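Local coordinates for maltose/maltodextrin-binding protein (Thermus thermophilus, PDB 2GH9), which binds maltotriose and probably serves, as a periplasmic solute-binding protein, to deliver maltodextrins for uptake into the cell, at residues W16-A21 with V32-V37; T23-R26 with T30-E33. All coordinates share one frame; numbering follows the deposited sequence.

Both contacts join helix 11-26 to strand 32-36, the second half of the beta-alpha-beta unit that starts with strand 3-7. Contact 1 lies midway along the helix and is partly buried: Leu17 and Ala21, both buried, meet valines of the strand, and no direct hydrogen bond crosses. Contact 2, centred about 9 Å from the centre of contact 1, sits at the surface around the turn from helix to strand; there an aromatic ring still packs on the inner side. Val32 serves both, one methyl for each, and its backbone N holds a single water that belongs to the two. Contact 1 is thus mostly aliphatic, while contact 2 adds a carboxylate beside a lysine chain.

Contact 1: W16-A21 with V32-V37; sequences WLKEQA and VEVVEV
Ala21 and Val34 meet at the middle of this helix-on-strand packing, the CB of Ala21 lying 3.8 Å from CG2 of Val34. The same methyl also rests 3.6 Å from CG1 of Val32, so alanine, small enough to let the backbones draw together, is touched by two valines. Branched valine suits a strand and offers the helix two methyls: the other branch of Val34, CG1, anti to the backbone N (chi1 179°), reaches Leu17 CD2 at 4.0 Å. Lys18 is long enough to skirt this apolar patch and, bending at its last torsion, set NZ at the rim, 4.0 Å from Val34 CB. One water accepts from Val32 N at 2.7 Å and has Ala21 O at 3.1 Å among more acceptors than its two protons can serve. The helix and strand segments run nearly antiparallel, at 164°, as the return of a beta-alpha-beta crossover requires. Strand 3-7 is the parallel neighbour of strand 32-36 in the sheet, and its Thr7 is touched by both Leu17 and Val34. With alternate valines facing the helix and no direct hydrogen bond across, cohesion here rests mainly on hydrophobic burial, supplemented by the water.

Contact 2: T23-R26 with T30-E33; sequences TFER and TKVE
Phe24 and Val32 form the close-packed inner side of this contact, with ring atom CD2 lying 3.8 Å from the valine methyl CG2. Val32 meets the phenylalanine side chain nearly perpendicularly, and Thr30 runs alongside the ring, its CB 4.1 Å from Phe24 CE2. Phe24 holds its CG anti to the backbone N (chi1 -168°), which carries the ring across to the strand; a large flat side chain suits a place where it must also meet the ring of Phe286 on helix 280-290. Beside it, the CA of Glu25 gives a CA-H...O contact of 3.3 Å to Thr30 O, a carbonyl oxygen buried here without any conventional hydrogen-bond partner; the contact is bent at the hydrogen (135°) and is probably only partial compensation.

These residues flank the short connection by which the beta-alpha-beta unit passes from helix 11-26 into strand 32-36, in the Rossmann-like layering usual for periplasmic binding proteins. Thr30 suits the place: its methine packs against the ring while its hydroxyl bonds to Ser28 OG.

The outer side is looser and polar. The Glu25 and Lys31 chains run alongside each other in the same direction, with Glu25 OE2 3.2 Å from the lysine CG. Their charged ends do not meet, for Lys31 NZ remains 5.9 Å from Glu25 OE2, and the exposed lysine is joined to the glutamate by its aliphatic part. The other carboxylate oxygen, Glu25 OE1, lies 2.8 Å from the water held by Val32 N and competes with other acceptors for its protons. With an alanine here instead of Glu25, that water would be likely to lose order and the Lys31 chain to turn more freely, the carboxylate beside both being gone. Long and flexible, Lys31 can keep its ammonium in solvent while its backbone pairs with Ile3 of strand 3-7.

Contact 1: W16-A21 with V32-V37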
ATOM      1  N   TRP A  16     -18.255  -5.624  -3.099  1.00 24.25           N
ATOM      2  CA  TRP A  16     -18.293  -6.305  -1.790  1.00 24.42           C
ATOM      3  C   TRP A  16     -18.738  -5.368  -0.655  1.00 24.51           C
ATOM      4  O   TRP A  16     -19.620  -5.712   0.146  1.00 23.21           O
ATOM      5  CB  TRP A  16     -16.911  -6.908  -1.475  1.00 24.77           C
ATOM      6  CG  TRP A  16     -16.694  -7.437  -0.064  1.00 24.40           C
ATOM      7  CD1 TRP A  16     -16.869  -8.714   0.363  1.00 25.28           C
ATOM      8  CD2 TRP A  16     -16.205  -6.707   1.068  1.00 25.26           C
ATOM      9  NE1 TRP A  16     -16.516  -8.834   1.674  1.00 25.07           N
ATOM     10  CE2 TRP A  16     -16.113  -7.616   2.141  1.00 25.05           C
ATOM     11  CE3 TRP A  16     -15.828  -5.380   1.277  1.00 25.28           C
ATOM     12  CZ2 TRP A  16     -15.684  -7.234   3.405  1.00 25.15           C
ATOM     13  CZ3 TRP A  16     -15.385  -5.008   2.533  1.00 24.82           C
ATOM     14  CH2 TRP A  16     -15.321  -5.933   3.576  1.00 25.58           C
ATOM     15  N   LEU A  17     -18.125  -4.188  -0.585  1.00 24.86           N
ATOM     16  CA  LEU A  17     -18.450  -3.229   0.462  1.00 25.44           C
ATOM     17  C   LEU A  17     -19.925  -2.773   0.395  1.00 26.57           C
ATOM     18  O   LEU A  17     -20.586  -2.634   1.441  1.00 26.00           O
ATOM     19  CB  LEU A  17     -17.504  -2.011   0.413  1.00 25.19           C
ATOM     20  CG  LEU A  17     -17.750  -0.953   1.496  1.00 25.37           C
ATOM     21  CD1 LEU A  17     -17.911  -1.608   2.858  1.00 22.03           C
ATOM     22  CD2 LEU A  17     -16.671   0.137   1.526  1.00 24.72           C
ATOM     23  N   LYS A  18     -20.422  -2.549  -0.823  1.00 26.88           N
ATOM     24  CA  LYS A  18     -21.819  -2.146  -1.034  1.00 28.58           C
ATOM     25  C   LYS A  18     -22.780  -3.250  -0.576  1.00 28.97           C
ATOM     26  O   LYS A  18     -23.804  -2.949   0.045  1.00 28.82           O
ATOM     27  CB  LYS A  18     -22.082  -1.775  -2.510  1.00 28.70           C
ATOM     28  CG  LYS A  18     -21.465  -0.453  -2.942  1.00 29.84           C
ATOM     29  CD  LYS A  18     -22.130   0.079  -4.228  1.00 30.39           C
ATOM     30  CE  LYS A  18     -21.588   1.408  -4.662  1.00 32.79           C
ATOM     31  NZ  LYS A  18     -21.801   2.473  -3.625  1.00 36.74           N
ATOM     32  N   GLU A  19     -22.429  -4.503  -0.878  1.00 29.63           N
ATOM     33  CA  GLU A  19     -23.202  -5.671  -0.458  1.00 30.41           C
ATOM     34  C   GLU A  19     -23.247  -5.795   1.056  1.00 30.62           C
ATOM     35  O   GLU A  19     -24.319  -6.036   1.624  1.00 29.86           O
ATOM     36  CB  GLU A  19     -22.633  -6.982  -1.026  1.00 30.36           C
ATOM     37  CG  GLU A  19     -23.430  -8.230  -0.565  1.00 31.45           C
ATOM     38  CD  GLU A  19     -22.775  -9.552  -0.879  1.00 32.91           C
ATOM     39  OE1 GLU A  19     -21.767  -9.586  -1.626  1.00 39.05           O
ATOM     40  OE2 GLU A  19     -23.285 -10.579  -0.360  1.00 38.34           O
ATOM     41  N   GLN A  20     -22.086  -5.667   1.705  1.00 30.70           N
ATOM     42  CA  GLN A  20     -22.047  -5.729   3.167  1.00 31.04           C
ATOM     43  C   GLN A  20     -22.885  -4.611   3.796  1.00 31.00           C
ATOM     44  O   GLN A  20     -23.478  -4.795   4.868  1.00 30.60           O
ATOM     45  CB  GLN A  20     -20.601  -5.695   3.704  1.00 31.51           C
ATOM     46  CG  GLN A  20     -19.633  -6.728   3.112  1.00 32.10           C
ATOM     47  CD  GLN A  20     -20.305  -8.016   2.614  1.00 34.60           C
ATOM     48  OE1 GLN A  20     -20.173  -8.396   1.440  1.00 34.74           O
ATOM     49  NE2 GLN A  20     -21.022  -8.685   3.505  1.00 34.32           N
ATOM     50  N   ALA A  21     -22.931  -3.459   3.134  1.00 30.79           N
ATOM     51  CA  ALA A  21     -23.708  -2.320   3.618  1.00 31.64           C
ATOM     52  C   ALA A  21     -25.208  -2.616   3.514  1.00 32.17           C
ATOM     53  O   ALA A  21     -25.984  -2.271   4.420  1.00 30.32           O
ATOM     54  CB  ALA A  21     -23.359  -1.050   2.843  1.00 30.86           C
ATOM     55  N   VAL A  32     -26.706   2.260   5.516  1.00 35.37           N
ATOM     56  CA  VAL A  32     -25.279   2.537   5.328  1.00 34.20           C
ATOM     57  C   VAL A  32     -25.051   3.162   3.951  1.00 33.14           C
ATOM     58  O   VAL A  32     -25.376   2.538   2.921  1.00 33.48           O
ATOM     59  CB  VAL A  32     -24.427   1.269   5.448  1.00 33.91           C
ATOM     60  CG1 VAL A  32     -22.924   1.611   5.266  1.00 33.93           C
ATOM     61  CG2 VAL A  32     -24.662   0.595   6.787  1.00 33.56           C
ATOM     62  N   GLU A  33     -24.522   4.384   3.932  1.00 31.48           N
ATOM     63  CA  GLU A  33     -24.175   5.042   2.677  1.00 31.07           C
ATOM     64  C   GLU A  33     -22.663   4.888   2.390  1.00 29.13           C
ATOM     65  O   GLU A  33     -21.827   5.339   3.153  1.00 27.11           O
ATOM     66  CB  GLU A  33     -24.602   6.526   2.644  1.00 31.01           C
ATOM     67  CG  GLU A  33     -24.777   7.055   1.174  1.00 32.63           C
ATOM     68  CD  GLU A  33     -24.782   8.574   1.028  1.00 34.63           C
ATOM     69  OE1 GLU A  33     -25.358   9.278   1.901  1.00 41.88           O
ATOM     70  OE2 GLU A  33     -24.213   9.083   0.028  1.00 36.92           O
ATOM     71  N   VAL A  34     -22.346   4.216   1.286  1.00 27.90           N
ATOM     72  CA  VAL A  34     -20.959   4.053   0.852  1.00 27.57           C
ATOM     73  C   VAL A  34     -20.602   5.235  -0.069  1.00 26.61           C
ATOM     74  O   VAL A  34     -21.236   5.449  -1.095  1.00 26.86           O
ATOM     75  CB  VAL A  34     -20.769   2.678   0.193  1.00 27.56           C
ATOM     76  CG1 VAL A  34     -19.307   2.482  -0.292  1.00 26.44           C
ATOM     77  CG2 VAL A  34     -21.181   1.570   1.185  1.00 28.67           C
ATOM     78  N   VAL A  35     -19.616   6.024   0.338  1.00 25.98           N
ATOM     79  CA  VAL A  35     -19.190   7.214  -0.392  1.00 25.46           C
ATOM     80  C   VAL A  35     -17.756   6.979  -0.878  1.00 24.80           C
ATOM     81  O   VAL A  35     -16.851   6.703  -0.081  1.00 24.26           O
ATOM     82  CB  VAL A  35     -19.333   8.500   0.483  1.00 25.43           C
ATOM     83  CG1 VAL A  35     -18.775   9.738  -0.209  1.00 25.70           C
ATOM     84  CG2 VAL A  35     -20.809   8.747   0.855  1.00 25.89           C
ATOM     85  N   GLU A  36     -17.579   7.046  -2.196  1.00 24.17           N
ATOM     86  CA  GLU A  36     -16.261   6.959  -2.821  1.00 24.03           C
ATOM     87  C   GLU A  36     -15.493   8.269  -2.682  1.00 23.47           C
ATOM     88  O   GLU A  36     -16.059   9.365  -2.794  1.00 23.96           O
ATOM     89  CB  GLU A  36     -16.377   6.569  -4.289  1.00 24.09           C
ATOM     90  CG  GLU A  36     -16.884   5.154  -4.494  1.00 23.86           C
ATOM     91  CD  GLU A  36     -17.526   4.955  -5.867  1.00 24.85           C
ATOM     92  OE1 GLU A  36     -16.803   4.613  -6.831  1.00 24.35           O
ATOM     93  OE2 GLU A  36     -18.763   5.119  -5.968  1.00 30.53           O
ATOM     94  N   VAL A  37     -14.205   8.123  -2.397  1.00 23.03           N
ATOM     95  CA  VAL A  37     -13.268   9.225  -2.174  1.00 22.55           C
ATOM     96  C   VAL A  37     -11.948   8.725  -2.742  1.00 22.56           C
ATOM     97  O   VAL A  37     -11.554   7.582  -2.446  1.00 23.43           O
ATOM     98  CB  VAL A  37     -13.012   9.529  -0.692  1.00 22.28           C
ATOM     99  CG1 VAL A  37     -12.168  10.848  -0.547  1.00 21.33           C
ATOM    100  CG2 VAL A  37     -14.312   9.537   0.154  1.00 20.75           C
TER
HETATM  101  O   HOH W   1     -27.529   0.300   3.857  1.00 36.54           O

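Contact 2: T23-R26 with T30-E33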
ATOM      1  N   THR A  23     -26.583  -5.744   3.389  1.00 35.00           N
ATOM      2  CA  THR A  23     -26.782  -6.773   4.402  1.00 35.42           C
ATOM      3  C   THR A  23     -26.899  -6.223   5.847  1.00 35.92           C
ATOM      4  O   THR A  23     -27.739  -6.702   6.609  1.00 35.46           O
ATOM      5  CB  THR A  23     -25.670  -7.825   4.336  1.00 35.17           C
ATOM      6  OG1 THR A  23     -25.652  -8.407   3.029  1.00 35.66           O
ATOM      7  CG2 THR A  23     -25.886  -8.910   5.355  1.00 35.34           C
ATOM      8  N   PHE A  24     -26.083  -5.229   6.209  1.00 36.03           N
ATOM      9  CA  PHE A  24     -26.173  -4.606   7.539  1.00 37.27           C
ATOM     10  C   PHE A  24     -27.473  -3.836   7.751  1.00 38.53           C
ATOM     11  O   PHE A  24     -27.953  -3.753   8.869  1.00 38.78           O
ATOM     12  CB  PHE A  24     -25.004  -3.645   7.795  1.00 36.33           C
ATOM     13  CG  PHE A  24     -24.883  -3.201   9.225  1.00 35.66           C
ATOM     14  CD1 PHE A  24     -24.383  -4.063  10.192  1.00 35.39           C
ATOM     15  CD2 PHE A  24     -25.236  -1.914   9.604  1.00 35.45           C
ATOM     16  CE1 PHE A  24     -24.250  -3.648  11.524  1.00 35.13           C
ATOM     17  CE2 PHE A  24     -25.107  -1.495  10.931  1.00 35.10           C
ATOM     18  CZ  PHE A  24     -24.612  -2.360  11.883  1.00 35.02           C
ATOM     19  N   GLU A  25     -28.041  -3.263   6.697  1.00 40.03           N
ATOM     20  CA  GLU A  25     -29.336  -2.615   6.826  1.00 41.14           C
ATOM     21  C   GLU A  25     -30.472  -3.614   7.128  1.00 42.22           C
ATOM     22  O   GLU A  25     -31.493  -3.223   7.678  1.00 42.57           O
ATOM     23  CB  GLU A  25     -29.655  -1.798   5.577  1.00 41.34           C
ATOM     24  CG  GLU A  25     -30.864  -0.875   5.720  1.00 41.13           C
ATOM     25  CD  GLU A  25     -31.194  -0.126   4.450  1.00 42.15           C
ATOM     26  OE1 GLU A  25     -30.322  -0.049   3.544  1.00 44.16           O
ATOM     27  OE2 GLU A  25     -32.333   0.397   4.365  1.00 43.43           O
ATOM     28  N   ARG A  26     -30.290  -4.885   6.772  1.00 42.95           N
ATOM     29  CA  ARG A  26     -31.301  -5.911   7.000  1.00 43.57           C
ATOM     30  C   ARG A  26     -31.056  -6.651   8.313  1.00 43.94           C
ATOM     31  O   ARG A  26     -31.996  -6.996   9.010  1.00 44.23           O
ATOM     32  CB  ARG A  26     -31.349  -6.894   5.823  1.00 43.64           C
ATOM     33  CG  ARG A  26     -32.153  -6.383   4.649  1.00 44.22           C
ATOM     34  CD  ARG A  26     -32.292  -7.417   3.528  1.00 45.10           C
ATOM     35  NE  ARG A  26     -31.099  -7.432   2.677  1.00 46.76           N
ATOM     36  CZ  ARG A  26     -30.130  -8.354   2.695  1.00 46.20           C
ATOM     37  NH1 ARG A  26     -30.187  -9.412   3.498  1.00 46.36           N
ATOM     38  NH2 ARG A  26     -29.088  -8.216   1.878  1.00 45.65           N
ATOM     39  N   THR A  30     -30.210  -0.153  10.163  1.00 41.06           N
ATOM     40  CA  THR A  30     -29.438   1.079   9.967  1.00 40.34           C
ATOM     41  C   THR A  30     -28.984   1.161   8.522  1.00 39.58           C
ATOM     42  O   THR A  30     -28.314   0.239   8.027  1.00 39.78           O
ATOM     43  CB  THR A  30     -28.207   1.126  10.878  1.00 40.49           C
ATOM     44  OG1 THR A  30     -28.610   0.900  12.233  1.00 39.90           O
ATOM     45  CG2 THR A  30     -27.498   2.483  10.770  1.00 40.73           C
ATOM     46  N   LYS A  31     -29.357   2.252   7.859  1.00 38.53           N
ATOM     47  CA  LYS A  31     -28.923   2.538   6.490  1.00 38.01           C
ATOM     48  C   LYS A  31     -27.426   2.860   6.462  1.00 36.68           C
ATOM     49  O   LYS A  31     -26.932   3.614   7.299  1.00 36.12           O
ATOM     50  CB  LYS A  31     -29.746   3.697   5.891  1.00 38.38           C
ATOM     51  CG  LYS A  31     -31.135   3.239   5.374  1.00 40.00           C
ATOM     52  CD  LYS A  31     -32.103   4.401   5.063  1.00 40.08           C
ATOM     53  CE  LYS A  31     -31.908   4.992   3.654  1.00 42.19           C
ATOM     54  NZ  LYS A  31     -32.807   6.183   3.414  1.00 42.66           N
ATOM     55  N   VAL A  32     -26.706   2.260   5.516  1.00 35.37           N
ATOM     56  CA  VAL A  32     -25.279   2.537   5.328  1.00 34.20           C
ATOM     57  C   VAL A  32     -25.051   3.162   3.951  1.00 33.14           C
ATOM     58  O   VAL A  32     -25.376   2.538   2.921  1.00 33.48           O
ATOM     59  CB  VAL A  32     -24.427   1.269   5.448  1.00 33.91           C
ATOM     60  CG1 VAL A  32     -22.924   1.611   5.266  1.00 33.93           C
ATOM     61  CG2 VAL A  32     -24.662   0.595   6.787  1.00 33.56           C
ATOM     62  N   GLU A  33     -24.522   4.384   3.932  1.00 31.48           N
ATOM     63  CA  GLU A  33     -24.175   5.042   2.677  1.00 31.07           C
ATOM     64  C   GLU A  33     -22.663   4.888   2.390  1.00 29.13           C
ATOM     65  O   GLU A  33     -21.827   5.339   3.153  1.00 27.11           O
ATOM     66  CB  GLU A  33     -24.602   6.526   2.644  1.00 31.01           C
ATOM     67  CG  GLU A  33     -24.777   7.055   1.174  1.00 32.63           C
ATOM     68  CD  GLU A  33     -24.782   8.574   1.028  1.00 34.63           C
ATOM     69  OE1 GLU A  33     -25.358   9.278   1.901  1.00 41.88           O
ATOM     70  OE2 GLU A  33     -24.213   9.083   0.028  1.00 36.92           O
TER
HETATM   71  O   HOH W   1     -27.529   0.300   3.857  1.00 36.54           O